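Local coordinates for MMACHC-like protein (Caenorhabditis elegans, PDB 5UJC) that binds cobalamins and probably catalyses their reductive decyanation with a flavin cofactor and their glutathione-dependent dealkylation in vitamin B12 trafficking, at residues M5-A8 with E9-R13; I58-T61 with P62-D66; R70-V73 with V74-M78; Q95-L98 with E99-E103. All blocks are in the same frame, centred on the assembly; numbering follows the deposited sequence. Where two conformers were deposited one is given.

Interaction 1: M5-A8 with E9-R13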
# COMPACT_ATOMS: atom_id res chain seq x y z
N MET A 5 4.58 -16.31 -20.00
CA MET A 5 4.03 -14.95 -19.94
C MET A 5 2.51 -14.86 -20.15
O MET A 5 1.86 -13.98 -19.58
CB MET A 5 4.76 -14.04 -20.94
CG MET A 5 6.13 -13.59 -20.46
SD MET A 5 6.11 -12.66 -18.90
CE MET A 5 4.75 -11.53 -19.18
N SER A 6 1.94 -15.72 -20.99
CA SER A 6 0.48 -15.82 -21.12
C SER A 6 -0.10 -16.20 -19.80
O SER A 6 -1.08 -15.62 -19.34
CB SER A 6 0.10 -16.87 -22.16
OG SER A 6 0.44 -16.46 -23.47
N HIS A 7 0.51 -17.20 -19.16
CA HIS A 7 0.04 -17.65 -17.85
C HIS A 7 0.17 -16.53 -16.79
O HIS A 7 -0.78 -16.27 -16.04
CB HIS A 7 0.76 -18.93 -17.41
CG HIS A 7 0.22 -19.51 -16.15
ND1 HIS A 7 -1.10 -19.83 -15.99
CD2 HIS A 7 0.83 -19.82 -14.98
CE1 HIS A 7 -1.29 -20.33 -14.78
NE2 HIS A 7 -0.13 -20.35 -14.15
N ALA A 8 1.31 -15.85 -16.78
CA ALA A 8 1.49 -14.69 -15.90
C ALA A 8 0.39 -13.63 -16.14
O ALA A 8 -0.14 -13.07 -15.19
CB ALA A 8 2.87 -14.08 -16.10
N GLU A 9 0.09 -13.36 -17.41
CA GLU A 9 -0.96 -12.40 -17.76
C GLU A 9 -2.35 -12.87 -17.30
O GLU A 9 -3.13 -12.08 -16.78
CB GLU A 9 -0.94 -12.07 -19.27
CG GLU A 9 0.20 -11.14 -19.62
CD GLU A 9 0.43 -10.96 -21.10
OE1 GLU A 9 -0.39 -11.44 -21.92
OE2 GLU A 9 1.46 -10.32 -21.46
N SER A 10 -2.60 -14.18 -17.37
CA SER A 10 -3.89 -14.76 -16.90
C SER A 10 -4.01 -14.65 -15.38
O SER A 10 -5.08 -14.36 -14.86
CB SER A 10 -4.03 -16.23 -17.34
OG SER A 10 -4.15 -16.35 -18.76
N ILE A 11 -2.90 -14.84 -14.69
CA ILE A 11 -2.86 -14.66 -13.24
C ILE A 11 -3.19 -13.21 -12.88
O ILE A 11 -4.06 -12.94 -12.04
CB ILE A 11 -1.50 -15.07 -12.66
CG1 ILE A 11 -1.35 -16.58 -12.71
CG2 ILE A 11 -1.34 -14.55 -11.24
CD1 ILE A 11 0.09 -17.05 -12.49
N LYS A 12 -2.49 -12.27 -13.51
CA LYS A 12 -2.73 -10.87 -13.22
C LYS A 12 -4.17 -10.49 -13.56
O LYS A 12 -4.80 -9.70 -12.84
CB LYS A 12 -1.74 -9.98 -13.96
CG LYS A 12 -1.83 -8.52 -13.54
CD LYS A 12 -0.74 -7.69 -14.17
CE LYS A 12 -0.60 -6.31 -13.55
NZ LYS A 12 -1.78 -5.46 -13.72
N ARG A 13 -4.72 -11.09 -14.63
CA ARG A 13 -6.08 -10.76 -15.06
C ARG A 13 -7.11 -11.14 -13.99
O ARG A 13 -8.02 -10.38 -13.71
CB ARG A 13 -6.43 -11.44 -16.38
CG ARG A 13 -7.64 -10.84 -17.08
CD ARG A 13 -7.38 -9.39 -17.55
NE ARG A 13 -6.23 -9.31 -18.44
CZ ARG A 13 -6.25 -9.54 -19.76
NH1 ARG A 13 -7.40 -9.79 -20.41
NH2 ARG A 13 -5.12 -9.47 -20.44
O HOH W 1 -3.00 -19.54 -18.05
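Ile11 lays its CD1 methyl over one face of the His7 imidazole, a CH-pi contact in which CD1 stands 4.0 Å from the ring centroid, 27° off the normal. The methyl sits toward the NE2-CD2 edge, with CD1 of Ile11 3.7 Å from NE2 of His7. With CG anti to the backbone N (chi1 -174°), His7 reaches along the helix flank to meet Ile11 one turn on. Both ring nitrogens are engaged, which fixes the flip and tilt of the imidazole. ND1 of His7 has a water 2.8 Å away, in the plane of the ring; NE2 bonds to Glu113. That water also makes a weak bond to Ser10 OG. This is an i to i+4 pairing on helix 5-18, which lies against strands 53-60 and 185-196 of the antiparallel sheet; Ile11 and Ala8 face the sheet, with Ile11 touching Met54, Leu56, Phe192 and Val195. The backbone beneath is regular helix: Ile11 N bonds to His7 O at 2.9 Å, nearly along the C=O axis, and Lys12 N to Ala8 O at 3.0 Å. On a more open flank, the Glu9 chain passes over the first turn, its CG 3.3 Å from Met5 O, while its carboxylate OE2 comes only to 4.2 Å from the Met5 CE methyl. Lys12 turns its amine away from this turn, to Asp16 and Ser27.

Interaction 2: I58-T61 with P62-D66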
# COMPACT_ATOMS: atom_id res chain seq x y z
N ILE A 58 0.05 -5.28 -5.01
CA ILE A 58 -1.32 -4.76 -4.97
C ILE A 58 -1.30 -3.51 -4.10
O ILE A 58 -0.81 -3.53 -2.95
CB ILE A 58 -2.31 -5.78 -4.37
CG1 ILE A 58 -2.33 -7.09 -5.23
CG2 ILE A 58 -3.67 -5.16 -4.27
CD1 ILE A 58 -3.07 -8.26 -4.61
N LEU A 59 -1.78 -2.40 -4.66
CA LEU A 59 -1.92 -1.17 -3.90
C LEU A 59 -3.34 -0.69 -3.93
O LEU A 59 -4.14 -1.11 -4.80
CB LEU A 59 -0.95 -0.12 -4.36
CG LEU A 59 -0.98 0.40 -5.75
CD1 LEU A 59 -2.06 1.46 -5.89
CD2 LEU A 59 0.38 1.00 -6.15
N SER A 60 -3.70 0.11 -2.93
CA SER A 60 -5.02 0.73 -2.88
C SER A 60 -4.95 2.20 -3.25
O SER A 60 -3.99 2.89 -2.92
CB SER A 60 -5.62 0.57 -1.48
OG SER A 60 -4.78 1.07 -0.47
N THR A 61 -6.00 2.67 -3.88
CA THR A 61 -6.12 4.05 -4.30
C THR A 61 -7.27 4.67 -3.48
O THR A 61 -7.84 3.98 -2.63
CB THR A 61 -6.35 4.12 -5.81
OG1 THR A 61 -7.68 3.69 -6.11
CG2 THR A 61 -5.34 3.21 -6.54
N PRO A 62 -7.61 5.96 -3.70
CA PRO A 62 -8.59 6.58 -2.80
C PRO A 62 -9.92 5.83 -2.69
O PRO A 62 -10.52 5.80 -1.59
CB PRO A 62 -8.78 7.96 -3.41
CG PRO A 62 -7.43 8.26 -4.01
CD PRO A 62 -7.00 6.95 -4.60
N ASP A 63 -10.39 5.23 -3.78
CA ASP A 63 -11.68 4.56 -3.77
C ASP A 63 -11.74 3.25 -2.96
O ASP A 63 -12.82 2.78 -2.66
CB ASP A 63 -12.22 4.33 -5.18
CG ASP A 63 -12.75 5.60 -5.83
OD1 ASP A 63 -12.97 6.60 -5.13
OD2 ASP A 63 -12.99 5.58 -7.03
N MET A 64 -10.58 2.69 -2.56
CA MET A 64 -10.62 1.51 -1.70
C MET A 64 -11.41 1.83 -0.44
O MET A 64 -12.37 1.13 -0.09
CB MET A 64 -9.22 1.01 -1.33
CG MET A 64 -9.25 -0.32 -0.57
SD MET A 64 -8.03 -0.46 0.76
CE MET A 64 -8.60 0.81 1.92
N PHE A 65 -11.03 2.90 0.23
CA PHE A 65 -11.74 3.34 1.43
C PHE A 65 -13.10 3.99 1.07
O PHE A 65 -14.13 3.68 1.68
CB PHE A 65 -10.85 4.32 2.20
CG PHE A 65 -11.48 4.89 3.44
CD1 PHE A 65 -12.28 6.03 3.38
CD2 PHE A 65 -11.24 4.31 4.68
CE1 PHE A 65 -12.78 6.60 4.54
CE2 PHE A 65 -11.79 4.85 5.82
CZ PHE A 65 -12.54 6.01 5.75
N ASP A 66 -13.08 4.93 0.12
CA ASP A 66 -14.25 5.77 -0.12
C ASP A 66 -15.43 5.02 -0.77
O ASP A 66 -16.56 5.45 -0.62
CB ASP A 66 -13.88 7.00 -0.95
CG ASP A 66 -13.00 7.99 -0.17
OD1 ASP A 66 -13.21 8.13 1.03
OD2 ASP A 66 -12.14 8.68 -0.81
O HOH W 2 -8.16 4.03 0.11
O HOH W 3 -9.51 5.54 -6.50
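Ser60 and Met64 meet where strand 53-60 runs into helix 62-80, a beta-to-alpha junction beside the cobalamin pocket, with the Ser60 side chain about 7 Å from the bound methylcobalamin at nearest atoms. The tight part is a touch of carbon on sulfur: in the conformer given for Met64, CB of Ser60 lies 3.4 Å from SD of Met64. Met64 sends CG anti to its backbone N (chi1 -173°) and then bends, which brings the thioether across the serine methylene, while its CG and SD also pack against Phe97 and Leu98 of helix 93-109. Ser60 OG takes little part in this, being hydrogen-bonded to Arg187 on the adjoining strand.

The chain turns sharply at Thr61 and Pro62, and here the only direct hydrogen bond between 58-61 and 62-66 runs from Met64 N to Thr61 O at 3.0 Å. The donor stands 45° out of the carbonyl plane, well off a lone pair. Proline brings no N-H of its own, and its ring packs on Tyr180 and Tyr241.

The other side of the junction is looser and wet. One water sits 2.8 Å from Thr61 O, probably donating to it, and accepts from Phe65 N, linking the same carbonyl one residue further into the helix, whose turn at 64-66 is of the wider pi type. A second links the side chain of Thr61 to the backbone of Asp63: it is 2.6 Å from Thr61 OG1 and accepts from Asp63 N at 2.9 Å.

Interaction 3: R70-V73 with V74-M78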
# COMPACT_ATOMS: atom_id res chain seq x y z
N ARG A 70 -16.52 1.44 2.26
CA ARG A 70 -17.80 1.99 2.65
C ARG A 70 -18.94 0.98 2.43
O ARG A 70 -19.78 0.77 3.32
CB ARG A 70 -18.07 3.29 1.93
CG ARG A 70 -19.41 3.93 2.29
CD ARG A 70 -19.49 5.35 1.79
NE ARG A 70 -20.76 5.98 2.12
CZ ARG A 70 -21.02 7.26 1.96
NH1 ARG A 70 -20.08 8.09 1.48
NH2 ARG A 70 -22.20 7.75 2.31
N LYS A 71 -18.96 0.33 1.25
CA LYS A 71 -19.97 -0.70 0.97
C LYS A 71 -19.90 -1.84 2.01
O LYS A 71 -20.94 -2.32 2.49
CB LYS A 71 -19.80 -1.24 -0.43
CG LYS A 71 -20.23 -0.30 -1.50
CD LYS A 71 -20.00 -0.87 -2.89
CE LYS A 71 -20.02 0.21 -3.96
NZ LYS A 71 -19.73 -0.36 -5.32
N TRP A 72 -18.68 -2.23 2.36
CA TRP A 72 -18.47 -3.31 3.29
C TRP A 72 -18.98 -2.92 4.70
O TRP A 72 -19.65 -3.72 5.36
CB TRP A 72 -16.98 -3.69 3.31
CG TRP A 72 -16.60 -4.83 4.22
CD1 TRP A 72 -16.43 -6.16 3.86
CD2 TRP A 72 -16.17 -4.73 5.58
NE1 TRP A 72 -15.99 -6.89 4.94
CE2 TRP A 72 -15.82 -6.05 6.01
CE3 TRP A 72 -16.07 -3.67 6.49
CZ2 TRP A 72 -15.36 -6.32 7.32
CZ3 TRP A 72 -15.61 -3.95 7.79
CH2 TRP A 72 -15.25 -5.27 8.18
N VAL A 73 -18.70 -1.69 5.13
CA VAL A 73 -19.15 -1.22 6.44
C VAL A 73 -20.69 -1.15 6.49
O VAL A 73 -21.30 -1.53 7.50
CB VAL A 73 -18.55 0.14 6.78
CG1 VAL A 73 -19.22 0.74 7.99
CG2 VAL A 73 -17.07 0.02 7.01
N VAL A 74 -21.30 -0.69 5.41
CA VAL A 74 -22.77 -0.65 5.33
C VAL A 74 -23.34 -2.05 5.51
O VAL A 74 -24.29 -2.27 6.30
CB VAL A 74 -23.23 -0.01 4.01
CG1 VAL A 74 -24.73 -0.20 3.81
CG2 VAL A 74 -22.89 1.47 4.02
N GLN A 75 -22.76 -3.02 4.82
CA GLN A 75 -23.26 -4.38 4.90
C GLN A 75 -23.04 -4.96 6.29
O GLN A 75 -23.91 -5.63 6.83
CB GLN A 75 -22.57 -5.26 3.85
CG GLN A 75 -23.13 -6.68 3.79
CD GLN A 75 -24.60 -6.69 3.40
OE1 GLN A 75 -24.98 -6.19 2.35
NE2 GLN A 75 -25.45 -7.24 4.27
N LYS A 76 -21.85 -4.76 6.87
CA LYS A 76 -21.58 -5.29 8.19
C LYS A 76 -22.52 -4.69 9.22
O LYS A 76 -22.93 -5.38 10.15
CB LYS A 76 -20.12 -5.08 8.58
CG LYS A 76 -19.16 -5.95 7.81
CD LYS A 76 -19.30 -7.41 8.22
CE LYS A 76 -18.39 -8.32 7.46
NZ LYS A 76 -18.66 -9.73 7.88
N THR A 77 -22.86 -3.44 9.07
CA THR A 77 -23.78 -2.79 9.99
C THR A 77 -25.15 -3.45 9.90
O THR A 77 -25.78 -3.72 10.96
CB THR A 77 -23.85 -1.26 9.73
OG1 THR A 77 -22.55 -0.67 9.93
CG2 THR A 77 -24.82 -0.60 10.63
N MET A 78 -25.59 -3.73 8.69
CA MET A 78 -26.85 -4.47 8.50
C MET A 78 -26.77 -5.86 9.16
O MET A 78 -27.69 -6.26 9.90
CB MET A 78 -27.17 -4.60 7.02
CG MET A 78 -28.45 -5.40 6.71
SD MET A 78 -29.92 -4.67 7.47
CE MET A 78 -30.26 -3.35 6.31
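Trp72 offers a face of its indole to the aliphatic chain of Lys76, one helical turn on. CG of Lys76 stands 3.7 Å from the centroid of the six-membered ring and only 6° off its normal, a CH-pi contact almost squarely over the centre. The lysine folds at chi2 and then runs extended across the ring, so that CE passes 3.6 Å from Trp72 CZ2 on its way past the NE1 side. The indole gets there by setting CG anti to its own backbone N (chi1 -179°), and a methyl of Val73, CG2, lies at its edge. These pairs sit in the C-terminal half of helix 62-80, between helices 93-109 and 257-265: Trp72 faces the former, where NE1 bonds to Asp100 and the ring meets Phe97 edge-to-face, while Val73, Val74 and Thr77 touch Val264 of the latter. With an alanine in place of Trp72, the methylenes of Lys76 would probably lose the surface they lie on, and Asp100 its indole partner. Across from the indole, Thr77 turns its hydroxyl back onto its own helix, and two donors grip Val73 O: OG1 of Thr77 donates to it at 2.9 Å from above the carbonyl plane, 35° out of it, while Thr77 N reaches that oxygen at 2.9 Å from the opposite face.

Interaction 4: Q95-L98 with E99-E103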
# COMPACT_ATOMS: atom_id res chain seq x y z
N GLN A 95 -8.39 -4.12 8.05
CA GLN A 95 -7.78 -5.43 7.81
C GLN A 95 -8.81 -6.53 7.62
O GLN A 95 -8.64 -7.42 6.79
CB GLN A 95 -6.81 -5.78 8.93
CG GLN A 95 -5.56 -4.95 8.84
CD GLN A 95 -4.63 -5.11 10.03
OE1 GLN A 95 -4.94 -5.80 11.02
NE2 GLN A 95 -3.48 -4.46 9.95
N SER A 96 -9.91 -6.41 8.31
CA SER A 96 -11.00 -7.37 8.13
C SER A 96 -11.60 -7.28 6.70
O SER A 96 -11.84 -8.29 6.04
CB SER A 96 -12.11 -7.15 9.19
OG SER A 96 -11.63 -7.45 10.48
N PHE A 97 -11.84 -6.05 6.27
CA PHE A 97 -12.29 -5.78 4.90
C PHE A 97 -11.29 -6.33 3.88
O PHE A 97 -11.68 -7.06 2.98
CB PHE A 97 -12.49 -4.28 4.73
CG PHE A 97 -12.45 -3.82 3.31
CD1 PHE A 97 -13.50 -4.04 2.45
CD2 PHE A 97 -11.33 -3.17 2.83
CE1 PHE A 97 -13.43 -3.59 1.12
CE2 PHE A 97 -11.24 -2.75 1.54
CZ PHE A 97 -12.29 -2.95 0.67
N LEU A 98 -10.01 -6.02 4.05
CA LEU A 98 -9.02 -6.46 3.08
C LEU A 98 -8.92 -7.97 3.06
O LEU A 98 -8.79 -8.58 1.98
CB LEU A 98 -7.66 -5.84 3.40
CG LEU A 98 -7.53 -4.35 3.07
CD1 LEU A 98 -6.28 -3.77 3.73
CD2 LEU A 98 -7.53 -4.13 1.55
N GLU A 99 -8.99 -8.61 4.24
CA GLU A 99 -8.92 -10.08 4.32
C GLU A 99 -10.09 -10.68 3.53
O GLU A 99 -9.93 -11.67 2.81
CB GLU A 99 -8.97 -10.57 5.80
CG GLU A 99 -7.67 -10.32 6.64
CD GLU A 99 -7.94 -10.24 8.18
OE1 GLU A 99 -9.05 -10.69 8.64
OE2 GLU A 99 -7.06 -9.70 8.94
N ASP A 100 -11.27 -10.09 3.70
CA ASP A 100 -12.45 -10.57 2.99
C ASP A 100 -12.29 -10.45 1.48
O ASP A 100 -12.58 -11.39 0.74
CB ASP A 100 -13.71 -9.81 3.43
CG ASP A 100 -14.27 -10.29 4.73
OD1 ASP A 100 -13.78 -11.29 5.27
OD2 ASP A 100 -15.22 -9.64 5.22
N ARG A 101 -11.78 -9.30 1.01
CA ARG A 101 -11.64 -9.10 -0.41
C ARG A 101 -10.53 -10.01 -0.99
O ARG A 101 -10.69 -10.57 -2.07
CB ARG A 101 -11.38 -7.63 -0.72
CG ARG A 101 -12.50 -6.69 -0.27
CD ARG A 101 -13.83 -7.05 -0.95
NE ARG A 101 -13.63 -7.23 -2.38
CZ ARG A 101 -13.66 -6.25 -3.28
NH1 ARG A 101 -14.05 -5.02 -2.95
NH2 ARG A 101 -13.32 -6.51 -4.54
N LEU A 102 -9.46 -10.20 -0.23
CA LEU A 102 -8.38 -11.05 -0.67
C LEU A 102 -8.80 -12.52 -0.73
O LEU A 102 -8.35 -13.27 -1.59
CB LEU A 102 -7.15 -10.87 0.21
CG LEU A 102 -6.38 -9.57 -0.03
CD1 LEU A 102 -5.45 -9.28 1.15
CD2 LEU A 102 -5.59 -9.66 -1.33
N GLU A 103 -9.67 -12.94 0.20
CA GLU A 103 -10.17 -14.30 0.19
C GLU A 103 -11.06 -14.55 -1.04
O GLU A 103 -10.95 -15.57 -1.68
CB GLU A 103 -10.94 -14.62 1.47
CG GLU A 103 -11.52 -16.03 1.54
CD GLU A 103 -10.48 -17.12 1.21
OE1 GLU A 103 -9.29 -16.96 1.56
OE2 GLU A 103 -10.86 -18.14 0.61
O HOH W 4 -6.20 -8.28 11.31
O HOH W 5 -12.02 -10.86 7.61
O HOH W 6 -9.67 -9.59 11.39
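Arg101 climbs past the ring of Phe97 on helix 93-109, an i to i+4 pair with the Phe97 ring leaning on helix 62-80. From CB, 3.8 Å from Phe97 O, the arginine turns with CG anti to its carbonyl carbon (chi1 -61°). That places CG 3.4 Å from Phe97 O and at the same time 3.5 Å from Phe97 CE1, approaching the ring obliquely. CD is already drawing off, 4.1 Å from CE1, and after further bends at chi2 and chi3 the guanidinium, in the conformer given, stands with its plane 84° to the ring; at its tip NH2 makes a weak hydrogen bond to Lys18 O. The charged end therefore leaves the aromatic ring, and the methylenes carry the contact. A serine in place of Phe97 would probably open a gap beside the Arg101 methylenes and take from Met64 and Trp72 of helix 62-80 the ring they pack on.

Leu98, on the next face, packs against Arg187 of strand 185-196, its side chain about 8 Å from the bound methylcobalamin at nearest atoms. Polar groups take the outer side, where water ties them together one turn apart. In the conformer given for Glu99, one water joins Ser96 OG to Glu99 OE1, and Ser96 OG is bonded also to Ser92 O. Another donates to Gln95 OE1 at 2.8 Å and to Glu99 OE2 at 2.9 Å.

How the interactions relate
Interactions 2, 3 and 4 form one continuous patch, while interaction 1 stands apart on the N-terminal helix, its nearest atoms about 8 Å from interaction 2. Interactions 2 and 3 share helix 62-80, with centres about 17 Å apart. Interaction 4, on helix 93-109, touches both: Met64 SD lies 3.8 Å from Leu98 CD2, and Trp72 NE1 is 2.9 Å from Asp100 OD2, a probable hydrogen bond. Interactions 2 and 4 approach the cobalamin most closely; Ser60 and Leu98 also lie about 8 and 6 Å, side chain to side chain, from Asp121, a probable substrate-binding residue. Interactions 1 and 3 are away from that site.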